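Maleylpyruvate isomerase (Ralstonia sp., PDB 2V6K) catalyses the glutathione-dependent isomerisation of maleylpyruvate to fumarylpyruvate in naphthalene degradation, as a homodimeric Zeta-class glutathione transferase. Local coordinates at the interface of chains A and B. Sequence-based numbering; all coordinates share one arbitrary frame. Chains: chain A/B, Maleylpyruvate isomerase.

Contact 1: the interface of chains A and B. Residues chain A 65-66, 69, 72-73; chain B 92, 95-96.
The methyl group of A:Ala69, on helix 67-77, packs against helix 88-104 of the partner subunit, an example of how one small residue probably allows two helices of a dimer to approach closely. Its CB lies 3.6 Å from CB of B:Arg95 and 3.8 Å from CA of B:Ala96, with the amide end of B:Gln92 on another flank. CB and CG of A:Gln66 also rest against B:Ala96, CG being 3.5 Å from the B:Ala96 carbonyl oxygen. Beyond CB, the extended chain of B:Arg95 (chi2 -172°) carries the guanidinium past A:Glu72, crossing it at about a right angle. The flat groups stack nearly parallel, 18° apart, with carboxylate oxygen OE1 over the centre of the guanidinium face. This face-on salt bridge is long, 3.8 Å from B:Arg95 NH2 to A:Glu72 OE1. NH1 of B:Arg95 lies 3.0 Å from a water in the guanidinium plane, which also meets A:Ala69 O. With CG of B:Gln92 opposite its own backbone N (chi1 -163°), that methylene lies against CB of A:Trp73; the bend at chi2 then turns the amide towards strand 63-65. There NE2 gives A:Ile65 O a bent hydrogen bond of 2.9 Å in the carbonyl plane, while a second water joins B:Gln92 OE1 to A:Ile65 N. Both amide ends are thus engaged, fixing its rotation. The site joins the N-terminal domain of one subunit to the helical domain of the other, helping to hold the homodimer together.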
# COMPACT_ATOMS: atom_id res chain seq x y z
N ILE A 65 9.49 -10.42 -0.15
CA ILE A 65 8.58 -9.80 -1.11
C ILE A 65 7.97 -8.54 -0.51
O ILE A 65 8.13 -8.27 0.68
CB ILE A 65 7.47 -10.79 -1.58
CG1 ILE A 65 6.51 -11.13 -0.44
CG2 ILE A 65 8.10 -12.04 -2.19
CD1 ILE A 65 5.19 -11.74 -0.90
N GLN A 66 7.26 -7.79 -1.36
CA GLN A 66 6.58 -6.54 -1.00
C GLN A 66 7.53 -5.38 -0.79
O GLN A 66 8.10 -5.20 0.30
CB GLN A 66 5.64 -6.72 0.20
CG GLN A 66 4.38 -7.47 -0.19
CD GLN A 66 3.51 -6.68 -1.15
OE1 GLN A 66 3.50 -5.44 -1.15
NE2 GLN A 66 2.78 -7.41 -2.00
N ALA A 69 7.56 -3.40 2.54
CA ALA A 69 8.13 -4.17 3.65
C ALA A 69 9.64 -4.33 3.52
O ALA A 69 10.38 -4.23 4.51
CB ALA A 69 7.45 -5.52 3.75
N GLU A 72 11.28 -0.93 4.41
CA GLU A 72 11.32 -0.77 5.87
C GLU A 72 12.39 -1.66 6.51
O GLU A 72 13.08 -1.24 7.45
CB GLU A 72 9.95 -1.08 6.48
CG GLU A 72 8.85 -0.10 6.12
CD GLU A 72 8.64 1.01 7.14
OE1 GLU A 72 9.41 1.11 8.13
OE2 GLU A 72 7.68 1.78 6.96
N TRP A 73 12.55 -2.87 5.98
CA TRP A 73 13.60 -3.79 6.43
C TRP A 73 15.00 -3.23 6.16
O TRP A 73 15.86 -3.26 7.03
CB TRP A 73 13.38 -5.17 5.78
CG TRP A 73 14.41 -6.22 6.06
CD1 TRP A 73 14.44 -7.09 7.11
CD2 TRP A 73 15.54 -6.55 5.24
NE1 TRP A 73 15.53 -7.93 7.01
CE2 TRP A 73 16.21 -7.62 5.87
CE3 TRP A 73 16.04 -6.04 4.03
CZ2 TRP A 73 17.38 -8.18 5.33
CZ3 TRP A 73 17.20 -6.60 3.51
CH2 TRP A 73 17.85 -7.66 4.16
N GLN B 92 9.43 -7.82 8.86
CA GLN B 92 9.30 -7.78 7.41
C GLN B 92 8.15 -8.66 6.93
O GLN B 92 7.39 -8.26 6.05
CB GLN B 92 10.63 -8.15 6.75
CG GLN B 92 10.73 -7.75 5.28
CD GLN B 92 9.99 -8.68 4.35
OE1 GLN B 92 9.76 -9.85 4.66
NE2 GLN B 92 9.62 -8.17 3.18
N ARG B 95 4.76 -7.06 7.83
CA ARG B 95 4.54 -5.95 6.91
C ARG B 95 4.23 -6.41 5.50
O ARG B 95 3.43 -5.78 4.81
CB ARG B 95 5.74 -5.00 6.92
CG ARG B 95 5.84 -4.15 8.17
CD ARG B 95 6.94 -3.11 8.01
NE ARG B 95 6.98 -2.18 9.13
CZ ARG B 95 8.03 -1.97 9.91
NH1 ARG B 95 9.17 -2.62 9.71
NH2 ARG B 95 7.94 -1.08 10.89
N ALA B 96 4.84 -7.52 5.06
CA ALA B 96 4.58 -8.04 3.72
C ALA B 96 3.16 -8.57 3.60
O ALA B 96 2.47 -8.27 2.62
CB ALA B 96 5.59 -9.12 3.35
O HOH W 1 9.98 -4.47 7.53
O HOH W 2 8.70 -11.19 2.52

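Contact 2: the interface of chains A and B. Residues chain A 51, 53, 65-66; chain B 96, 99-100, 104.
A:Gln66 adopts an unusual positive-phi conformation (phi/psi 74/97°) between strand 63-65 and helix 67-77, and it faces the C-terminal part of helix 88-104 of the other subunit, which ends at B:Asp104. The side chain of A:Gln66 bends at chi2 (-66°), and its amide meets the carboxylate of B:Asp104 from the opposite direction. NE2 donates a nearly straight hydrogen bond of 2.7 Å to B:Asp104 OD2, approaching nearly along the C-O axis, with the acceptor almost in the amide plane. A:Gln51 reaches the same oxygen from another direction: its chain runs extended beyond CG, and NE2 lies 2.9 Å from OD2, on the anti side of the carboxylate. This second bond is more bent, and OD2 stands tilted from the amide plane of A:Gln51. The two glutamines also hold each other, since A:Gln66 NE2 donates to A:Gln51 OE1 over 2.9 Å, in the carbonyl plane and on a lone pair. Three polar groups thereby close a small ring across the subunit boundary, a worked case of second-shell ordering in which A:Gln51 helps to fix the amide of A:Gln66. Both A:Gln66 and B:Asp104 belong to the glutathione site, so the ring probably links the partner subunit to that site. CG1 of B:Ile100 lies over one face of the ring, 3.7 Å from A:Gln66 NE2, and the chain of A:Gln51 runs alongside B:Ile100 pointing the other way. Beside it, B:Ala99 CB touches A:Gln66 OE1 at 3.3 Å.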
# COMPACT_ATOMS: atom_id res chain seq x y z
N GLN A 51 3.21 -14.73 -5.08
CA GLN A 51 2.40 -13.64 -5.60
C GLN A 51 2.71 -13.32 -7.07
O GLN A 51 1.90 -12.68 -7.75
CB GLN A 51 2.59 -12.40 -4.73
CG GLN A 51 1.43 -11.45 -4.83
CD GLN A 51 1.57 -10.22 -3.98
OE1 GLN A 51 2.61 -9.96 -3.36
NE2 GLN A 51 0.51 -9.42 -3.96
N LEU A 53 4.78 -11.28 -8.60
CA LEU A 53 5.01 -9.88 -8.93
C LEU A 53 6.45 -9.53 -8.59
O LEU A 53 7.12 -10.24 -7.83
CB LEU A 53 4.07 -8.97 -8.14
CG LEU A 53 2.57 -9.20 -8.32
CD1 LEU A 53 1.78 -8.42 -7.27
CD2 LEU A 53 2.11 -8.82 -9.73
N ILE A 65 9.49 -10.42 -0.15
CA ILE A 65 8.58 -9.80 -1.11
C ILE A 65 7.97 -8.54 -0.51
O ILE A 65 8.13 -8.27 0.68
CB ILE A 65 7.47 -10.79 -1.58
CG1 ILE A 65 6.51 -11.13 -0.44
CG2 ILE A 65 8.10 -12.04 -2.19
CD1 ILE A 65 5.19 -11.74 -0.90
N GLN A 66 7.26 -7.79 -1.36
CA GLN A 66 6.58 -6.54 -1.00
C GLN A 66 7.53 -5.38 -0.79
O GLN A 66 8.10 -5.20 0.30
CB GLN A 66 5.64 -6.72 0.20
CG GLN A 66 4.38 -7.47 -0.19
CD GLN A 66 3.51 -6.68 -1.15
OE1 GLN A 66 3.50 -5.44 -1.15
NE2 GLN A 66 2.78 -7.41 -2.00
N ALA B 96 4.84 -7.52 5.06
CA ALA B 96 4.58 -8.04 3.72
C ALA B 96 3.16 -8.57 3.60
O ALA B 96 2.47 -8.27 2.62
CB ALA B 96 5.59 -9.12 3.35
N ALA B 99 0.87 -5.65 3.41
CA ALA B 99 0.98 -4.93 2.14
C ALA B 99 0.33 -5.67 0.97
O ALA B 99 -0.15 -5.03 0.04
CB ALA B 99 2.44 -4.58 1.83
N ILE B 100 0.30 -7.00 1.02
CA ILE B 100 -0.46 -7.74 0.01
C ILE B 100 -1.89 -7.20 -0.02
O ILE B 100 -2.44 -6.88 -1.08
CB ILE B 100 -0.47 -9.26 0.28
CG1 ILE B 100 0.92 -9.84 0.02
CG2 ILE B 100 -1.54 -9.97 -0.57
CD1 ILE B 100 1.08 -11.29 0.44
N ASP B 104 -2.21 -4.42 -2.75
CA ASP B 104 -2.48 -5.22 -3.94
C ASP B 104 -3.88 -5.81 -4.01
O ASP B 104 -4.21 -6.49 -4.99
CB ASP B 104 -1.43 -6.31 -4.11
CG ASP B 104 -0.01 -5.76 -4.14
OD1 ASP B 104 0.20 -4.58 -4.49
OD2 ASP B 104 0.90 -6.55 -3.80

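Contact 1 and contact 2 follow one another along the same subunit boundary, the centres of their C-alpha atoms about 8 Å apart. They share A:Ile65, A:Gln66 and B:Ala96, so the end of strand 63-65 and helix 88-104 run through both. Contact 1 adds helix 67-77 and a water-lined, partly charged fringe; contact 2 adds B:Asp104, so that glutathione-site residues of both subunits meet there. Dimer packing may therefore help to shape the cofactor pocket. The two-fold axis repeats both contacts with the chains exchanged, which probably couples assembly to two complete active sites.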